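Local coordinates for synaptic vesicle membrane protein VAT-1 homolog-like (Homo sapiens, PDB 4A27), which probably acts as an oxidoreductase of the quinone oxidoreductase branch of the zinc-containing alcohol dehydrogenase family, its substrate not being established, at residues V159-C163 and K308-V312; T170-S176 and V187-R193; D210-L216 and G232-G238. One frame throughout, in Å; residues are numbered along the deposited sequence.

Contact 1: residues V159-C163 and K308-V312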
# COMPACT_ATOMS: atom_id res chain seq x y z
N VAL A 159 5.84 -1.16 16.98
CA VAL A 159 6.26 -1.62 15.64
C VAL A 159 7.33 -2.75 15.73
O VAL A 159 7.22 -3.80 15.07
CB VAL A 159 6.76 -0.43 14.76
CG1 VAL A 159 7.51 -0.89 13.48
CG2 VAL A 159 5.61 0.56 14.32
N ALA A 160 8.34 -2.59 16.60
CA ALA A 160 9.43 -3.60 16.72
C ALA A 160 8.88 -4.91 17.21
O ALA A 160 9.23 -5.95 16.71
CB ALA A 160 10.54 -3.14 17.65
N GLN A 161 7.97 -4.87 18.17
CA GLN A 161 7.44 -6.10 18.74
C GLN A 161 6.57 -6.83 17.70
O GLN A 161 6.59 -8.04 17.63
CB GLN A 161 6.57 -5.78 19.97
CG GLN A 161 7.39 -5.30 21.15
CD GLN A 161 6.56 -5.03 22.36
OE1 GLN A 161 5.47 -5.59 22.51
NE2 GLN A 161 7.09 -4.23 23.29
N LEU A 162 5.77 -6.08 16.94
CA LEU A 162 4.91 -6.70 15.95
C LEU A 162 5.70 -7.27 14.77
O LEU A 162 5.35 -8.33 14.27
CB LEU A 162 3.83 -5.73 15.44
CG LEU A 162 2.73 -5.41 16.41
CD1 LEU A 162 1.92 -4.18 15.93
CD2 LEU A 162 1.88 -6.72 16.55
N CYS A 163 6.76 -6.58 14.34
CA CYS A 163 7.65 -7.15 13.31
C CYS A 163 8.20 -8.53 13.74
O CYS A 163 8.35 -9.44 12.91
CB CYS A 163 8.81 -6.22 13.01
SG CYS A 163 8.33 -4.72 12.08
N LYS A 308 3.36 -12.45 23.13
CA LYS A 308 4.17 -11.97 22.02
C LYS A 308 4.32 -10.46 21.96
O LYS A 308 5.20 -9.98 21.29
CB LYS A 308 3.61 -12.47 20.71
CG LYS A 308 3.87 -14.00 20.55
CD LYS A 308 3.01 -14.60 19.46
CE LYS A 308 3.36 -16.12 19.20
NZ LYS A 308 4.38 -16.23 18.13
N ILE A 309 3.44 -9.72 22.62
CA ILE A 309 3.60 -8.29 22.72
C ILE A 309 3.29 -7.83 24.15
O ILE A 309 2.59 -8.50 24.88
CB ILE A 309 2.71 -7.51 21.72
CG1 ILE A 309 1.23 -7.77 21.97
CG2 ILE A 309 3.06 -7.80 20.22
CD1 ILE A 309 0.35 -6.73 21.22
N LYS A 310 3.81 -6.65 24.51
CA LYS A 310 3.66 -6.08 25.83
C LYS A 310 4.03 -4.58 25.78
O LYS A 310 5.14 -4.22 25.41
CB LYS A 310 4.56 -6.82 26.83
CG LYS A 310 4.52 -6.26 28.25
CD LYS A 310 5.29 -7.16 29.24
CE LYS A 310 4.86 -6.94 30.70
NZ LYS A 310 3.55 -7.58 31.03
N PRO A 311 3.10 -3.72 26.14
CA PRO A 311 3.37 -2.30 26.12
C PRO A 311 4.55 -1.94 27.02
O PRO A 311 4.74 -2.53 28.07
CB PRO A 311 2.05 -1.67 26.60
CG PRO A 311 1.04 -2.75 26.61
CD PRO A 311 1.72 -4.05 26.57
N VAL A 312 5.36 -1.00 26.57
CA VAL A 312 6.55 -0.53 27.29
C VAL A 312 6.12 0.79 27.89
O VAL A 312 5.72 1.69 27.15
CB VAL A 312 7.74 -0.25 26.35
CG1 VAL A 312 8.91 0.46 27.10
CG2 VAL A 312 8.29 -1.58 25.74
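Two hydrogen bonds, both made by the primary amide of Q161, carry the polar part of this contact and tie helix 154-163 to the extended chain that leads from helix 290-305 into strand 313-317. The amide meets the backbone of a single residue: OE1 of Q161 accepts from the backbone N of K310 at 2.8 Å, with an N-H...O angle of 166°, and NE2 of Q161 donates to the carbonyl O of K310 at 2.9 Å. That carbonyl oxygen sits almost exactly in the plane of the Q161 amide, whereas NE2 approaches it tilted from the carbonyl's own plane by 28°. The reach comes from a side chain extended beyond CG (chi2 -178°), which carries the amide straight out from the helix to the loop.

Carbon atoms border the two ends of the amide: CB of I309 lies 3.5 Å from OE1 of Q161, and CG2 of V312 stands 3.8 Å from NE2 of Q161. The apolar contact lies beside the glutamine stem, where CG2 of I309 meets CD2 of L162 at 4.0 Å, the two branches crossing at a slant. L162 and I309 belong to a larger apolar cluster, both touching L303 of helix 290-305, while F127 of helix 124-137 packs against Q161 and I309.

The charged end of K310 turns elsewhere, to a salt bridge with E119. An alanine in place of Q161 would probably leave both the N-H and the carbonyl of K310 without their mates and the loop less firmly held to the helix. Because donor and acceptor of one amide are matched to acceptor and donor of one residue, the pairing fixes which way round the amide lies and imitates the bonding of a neighbouring strand.

Contact 2: residues T170-S176 and V187-R193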
# COMPACT_ATOMS: atom_id res chain seq x y z
N THR A 170 13.66 -7.75 9.18
CA THR A 170 14.78 -6.95 9.67
C THR A 170 14.31 -5.54 9.99
O THR A 170 13.83 -4.83 9.11
CB THR A 170 15.94 -6.93 8.65
OG1 THR A 170 16.33 -8.27 8.38
CG2 THR A 170 17.13 -6.16 9.14
N VAL A 171 14.45 -5.15 11.25
CA VAL A 171 13.98 -3.86 11.73
C VAL A 171 15.18 -2.97 11.98
O VAL A 171 16.10 -3.31 12.75
CB VAL A 171 13.15 -4.02 13.02
CG1 VAL A 171 12.57 -2.66 13.52
CG2 VAL A 171 12.03 -5.13 12.85
N PHE A 172 15.18 -1.84 11.31
CA PHE A 172 16.16 -0.81 11.48
C PHE A 172 15.48 0.27 12.30
O PHE A 172 14.34 0.67 11.99
CB PHE A 172 16.56 -0.25 10.12
CG PHE A 172 17.32 -1.23 9.24
CD1 PHE A 172 18.69 -1.35 9.35
CD2 PHE A 172 16.67 -2.03 8.32
CE1 PHE A 172 19.39 -2.24 8.55
CE2 PHE A 172 17.35 -2.92 7.52
CZ PHE A 172 18.74 -3.02 7.64
N GLY A 173 16.13 0.69 13.39
CA GLY A 173 15.64 1.76 14.22
C GLY A 173 16.62 2.93 14.27
O GLY A 173 17.82 2.75 14.10
N THR A 174 16.08 4.14 14.45
CA THR A 174 16.88 5.29 14.88
C THR A 174 16.41 5.77 16.27
O THR A 174 15.22 5.68 16.60
CB THR A 174 16.82 6.44 13.86
OG1 THR A 174 15.50 6.95 13.79
CG2 THR A 174 17.26 5.96 12.48
N ALA A 175 17.36 6.27 17.07
CA ALA A 175 17.11 6.77 18.42
C ALA A 175 18.37 7.50 18.95
O ALA A 175 19.49 7.20 18.53
CB ALA A 175 16.78 5.63 19.34
N SER A 176 18.18 8.42 19.89
CA SER A 176 19.31 9.11 20.54
C SER A 176 20.19 8.11 21.28
O SER A 176 19.68 7.15 21.88
CB SER A 176 18.79 10.17 21.51
OG SER A 176 18.15 11.22 20.80
N VAL A 187 15.35 -4.12 18.38
CA VAL A 187 15.44 -4.02 16.92
C VAL A 187 16.66 -4.81 16.40
O VAL A 187 17.44 -5.28 17.19
CB VAL A 187 15.50 -2.55 16.53
CG1 VAL A 187 14.31 -1.79 17.17
CG2 VAL A 187 16.83 -1.95 16.96
N THR A 188 16.81 -5.01 15.10
CA THR A 188 17.97 -5.77 14.59
C THR A 188 19.23 -4.91 14.52
O THR A 188 20.34 -5.38 14.83
CB THR A 188 17.73 -6.38 13.20
OG1 THR A 188 16.38 -6.86 13.08
CG2 THR A 188 18.77 -7.54 12.93
N HIS A 189 19.06 -3.67 14.06
CA HIS A 189 20.15 -2.71 13.96
C HIS A 189 19.61 -1.35 14.40
O HIS A 189 18.53 -0.95 13.97
CB HIS A 189 20.67 -2.60 12.52
CG HIS A 189 21.17 -3.90 11.98
ND1 HIS A 189 20.51 -4.60 10.99
CD2 HIS A 189 22.25 -4.65 12.31
CE1 HIS A 189 21.17 -5.71 10.72
NE2 HIS A 189 22.23 -5.77 11.52
N LEU A 190 20.38 -0.65 15.22
CA LEU A 190 19.99 0.62 15.80
C LEU A 190 20.99 1.69 15.41
O LEU A 190 22.19 1.47 15.51
CB LEU A 190 19.91 0.47 17.33
CG LEU A 190 19.18 1.54 18.13
CD1 LEU A 190 17.70 1.64 17.75
CD2 LEU A 190 19.33 1.32 19.65
N PHE A 191 20.50 2.85 14.98
CA PHE A 191 21.36 3.93 14.52
C PHE A 191 21.10 5.25 15.22
O PHE A 191 20.02 5.51 15.76
CB PHE A 191 21.24 4.10 13.01
CG PHE A 191 21.61 2.88 12.25
CD1 PHE A 191 22.84 2.27 12.46
CD2 PHE A 191 20.73 2.32 11.35
CE1 PHE A 191 23.19 1.12 11.76
CE2 PHE A 191 21.08 1.17 10.65
CZ PHE A 191 22.30 0.57 10.86
N ASP A 192 22.13 6.08 15.20
CA ASP A 192 22.07 7.36 15.84
C ASP A 192 21.24 8.24 14.96
O ASP A 192 21.50 8.38 13.76
CB ASP A 192 23.46 7.95 16.02
CG ASP A 192 23.43 9.25 16.81
OD1 ASP A 192 22.51 10.08 16.60
OD2 ASP A 192 24.33 9.44 17.64
N ARG A 193 20.24 8.83 15.60
CA ARG A 193 19.26 9.71 14.99
C ARG A 193 19.96 10.80 14.21
O ARG A 193 19.73 10.96 13.03
CB ARG A 193 18.44 10.31 16.13
CG ARG A 193 17.12 10.91 15.78
CD ARG A 193 16.29 11.06 17.06
NE ARG A 193 16.99 11.85 18.07
CZ ARG A 193 17.03 13.18 18.10
NH1 ARG A 193 16.39 13.91 17.18
NH2 ARG A 193 17.72 13.81 19.07
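V187 opens the second half of a beta-alpha-beta unit, strand 170-175, helix 180-183 and strand 189-192, at one edge of the parallel sheet of the Rossmann-type domain. Its CG1 packs on CG1 of V171 at 4.1 Å, the branches crossing at about a right angle. T188 follows with a reciprocal grip: its backbone N donates to the carbonyl O of V171, while its OG1 accepts from the N of V171 at 3.2 Å. With OG1 turned beside T188's own N (chi1 -38°), the oxygen faces the N-H of V171. H189 N gives the V171 oxygen a second donor, and H189 O accepts from G173 N.

The H189 imidazole runs beside the F172 ring, the planes 28° apart but slid until they barely overlap, with ND1 of H189 3.6 Å from CE1 of F172. On the opposite face of the sheet, L190 lays CD1 over the backbone of G173, 3.8 Å from G173 O. F191 N donates to G173 O at 2.8 Å, and F191 O receives A175 N. The F191 ring returns to the face of F172 and H189, bringing CE2 to the F172 ring edge at CD1, and is covered by V201 and I204 of helix 197-204.

Past D192, whose OD1 is hydrogen-bonded to the backbone N of N194, the backbone link from R193 N to A175 O is weak. The R193 side chain, bent at chi3 (56°), instead presents its guanidinium edge to S176, where NE and NH2 both donate to OG of S176, at 3.0 and 3.1 Å.

Contact 3: residues D210-L216 and G232-G238. With EDO (1,2-ethanediol), chain C.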
# COMPACT_ATOMS: atom_id res chain seq x y z
N ASP A 210 11.78 -2.09 2.65
CA ASP A 210 10.45 -2.25 2.13
C ASP A 210 9.46 -1.25 2.69
O ASP A 210 8.55 -0.81 1.97
CB ASP A 210 9.94 -3.66 2.45
CG ASP A 210 10.79 -4.73 1.80
OD1 ASP A 210 10.65 -4.88 0.58
OD2 ASP A 210 11.61 -5.38 2.50
N ILE A 211 9.63 -0.89 3.97
CA ILE A 211 8.69 0.01 4.63
C ILE A 211 9.44 1.05 5.45
O ILE A 211 10.32 0.71 6.28
CB ILE A 211 7.77 -0.73 5.59
CG1 ILE A 211 6.98 -1.84 4.88
CG2 ILE A 211 6.84 0.29 6.35
CD1 ILE A 211 6.24 -2.73 5.91
N VAL A 212 9.09 2.33 5.25
CA VAL A 212 9.58 3.38 6.11
C VAL A 212 8.39 3.97 6.89
O VAL A 212 7.40 4.35 6.25
CB VAL A 212 10.31 4.51 5.34
CG1 VAL A 212 10.74 5.63 6.35
CG2 VAL A 212 11.55 3.97 4.59
N LEU A 213 8.53 4.07 8.22
CA LEU A 213 7.52 4.64 9.10
C LEU A 213 8.05 5.90 9.75
O LEU A 213 9.02 5.87 10.53
CB LEU A 213 7.12 3.68 10.19
CG LEU A 213 6.67 2.32 9.71
CD1 LEU A 213 6.53 1.39 10.88
CD2 LEU A 213 5.36 2.51 8.90
N ASP A 214 7.41 7.02 9.42
CA ASP A 214 7.93 8.31 9.79
C ASP A 214 6.88 9.19 10.46
O ASP A 214 5.86 9.54 9.84
CB ASP A 214 8.40 9.03 8.52
CG ASP A 214 9.29 10.22 8.81
OD1 ASP A 214 9.74 10.37 9.97
OD2 ASP A 214 9.57 10.98 7.87
N CYS A 215 7.13 9.59 11.70
CA CYS A 215 6.09 10.32 12.44
C CYS A 215 6.06 11.80 12.10
O CYS A 215 7.00 12.34 11.52
CB CYS A 215 6.20 10.09 13.96
SG CYS A 215 7.55 10.94 14.79
N LEU A 216 4.94 12.42 12.45
CA LEU A 216 4.74 13.87 12.39
C LEU A 216 5.45 14.54 13.56
O LEU A 216 5.58 15.76 13.57
CB LEU A 216 3.25 14.24 12.42
CG LEU A 216 2.61 14.61 11.08
CD1 LEU A 216 2.36 13.34 10.23
CD2 LEU A 216 1.32 15.40 11.34
N GLY A 232 8.27 -0.36 -2.42
CA GLY A 232 8.21 -0.01 -1.01
C GLY A 232 7.17 1.04 -0.66
O GLY A 232 6.73 1.79 -1.53
N THR A 233 6.87 1.15 0.64
CA THR A 233 5.79 2.04 1.16
C THR A 233 6.35 2.96 2.23
O THR A 233 6.98 2.52 3.19
CB THR A 233 4.66 1.24 1.82
OG1 THR A 233 4.14 0.28 0.90
CG2 THR A 233 3.54 2.17 2.28
N TYR A 234 6.17 4.25 2.03
CA TYR A 234 6.49 5.25 3.02
C TYR A 234 5.18 5.70 3.67
O TYR A 234 4.24 6.05 2.96
CB TYR A 234 7.23 6.41 2.33
CG TYR A 234 7.62 7.54 3.23
CD1 TYR A 234 8.81 7.53 3.94
CD2 TYR A 234 6.81 8.65 3.33
CE1 TYR A 234 9.16 8.58 4.75
CE2 TYR A 234 7.16 9.71 4.12
CZ TYR A 234 8.33 9.67 4.84
OH TYR A 234 8.64 10.74 5.63
N ILE A 235 5.12 5.69 5.00
CA ILE A 235 3.92 6.01 5.75
C ILE A 235 4.23 7.13 6.72
O ILE A 235 5.14 7.03 7.59
CB ILE A 235 3.38 4.74 6.50
CG1 ILE A 235 3.23 3.59 5.54
CG2 ILE A 235 1.98 4.99 7.14
CD1 ILE A 235 2.70 2.25 6.20
N LEU A 236 3.52 8.24 6.53
CA LEU A 236 3.57 9.37 7.43
C LEU A 236 2.41 9.30 8.41
O LEU A 236 1.24 9.25 8.03
CB LEU A 236 3.51 10.68 6.65
CG LEU A 236 3.81 11.91 7.51
CD1 LEU A 236 5.27 11.90 8.00
CD2 LEU A 236 3.54 13.17 6.72
N TYR A 237 2.72 9.28 9.70
CA TYR A 237 1.68 9.21 10.71
C TYR A 237 1.91 10.21 11.83
O TYR A 237 2.97 10.82 11.91
CB TYR A 237 1.65 7.82 11.28
CG TYR A 237 2.84 7.47 12.15
CD1 TYR A 237 4.02 6.98 11.58
CD2 TYR A 237 2.79 7.62 13.51
CE1 TYR A 237 5.09 6.61 12.37
CE2 TYR A 237 3.86 7.30 14.31
CZ TYR A 237 4.99 6.77 13.72
OH TYR A 237 6.04 6.43 14.50
N GLY A 238 0.94 10.28 12.74
CA GLY A 238 0.86 11.37 13.72
C GLY A 238 1.90 11.28 14.81
O GLY A 238 1.85 12.01 15.79
C1 EDO C . 5.67 -3.23 0.86
O1 EDO C . 5.69 -1.95 0.18
C2 EDO C . 4.51 -3.26 1.83
O2 EDO C . 3.60 -4.34 1.58
O HOH W 1 8.33 5.79 13.36
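Y234 and D214 both swing their side chains anti to the backbone N (chi1 179° and -165°), which lets the phenol reach along one face of the parallel Rossmann-type sheet to the carboxylate on the adjoining strand. OH of Y234 donates to OD2 of D214 in a hydrogen bond whose modelled length is too short to be trusted; OD2 lies near the ring plane, although the carboxylate is turned steeply to it. Nearer the start of the strands, CG1 of V212 touches CD1 of Y234 at 3.6 Å, and L228 covers both residues.

Five backbone hydrogen bonds, from T233 N to D210 O through to Y237 N to D214 O, hold the strands in parallel register. A further one, from L216 N to Y237 O, is less certain, because the chain is poorly ordered at this end.

On the opposite face, CD2 of L213 packs on CD1 of I235 at 3.8 Å, the chains side by side, and M133 of helix 124-137 lies against both. Near the start of strand 232-237, OG1 of T233 stands 2.8 Å from O1 of a 1,2-ethanediol, probably a crystallisation additive.

On this same face C215 sets CB over the Y237 ring in a CH-pi contact, 3.9 Å from the ring centroid. One water completes the link between the strands, donating to L213 O at 2.9 Å and accepting from OH of Y237 at 2.6 Å.

How the contacts relate
Contacts 2 and 3 belong to one six-stranded parallel sheet, on either side of strand 145-148: contact 2 pairs the outermost strand 189-192 with 170-175, and contact 3 joins 209-215 to 232-237. Their centres are about 15 Å apart, with no direct touch. Helix 154-163, which supplies one side of contact 1, bridges them: C163 and A160 pack on V171 and V187, and V159 on L213. Contact 1 lies about 15 Å from contact 2 and 18 Å from contact 3, centre to centre. Along the chain, contacts 2 and 3 follow in series, both inside the loop closed by contact 1, which connects this domain to the chain entering strand 313-317 of the mixed sheet.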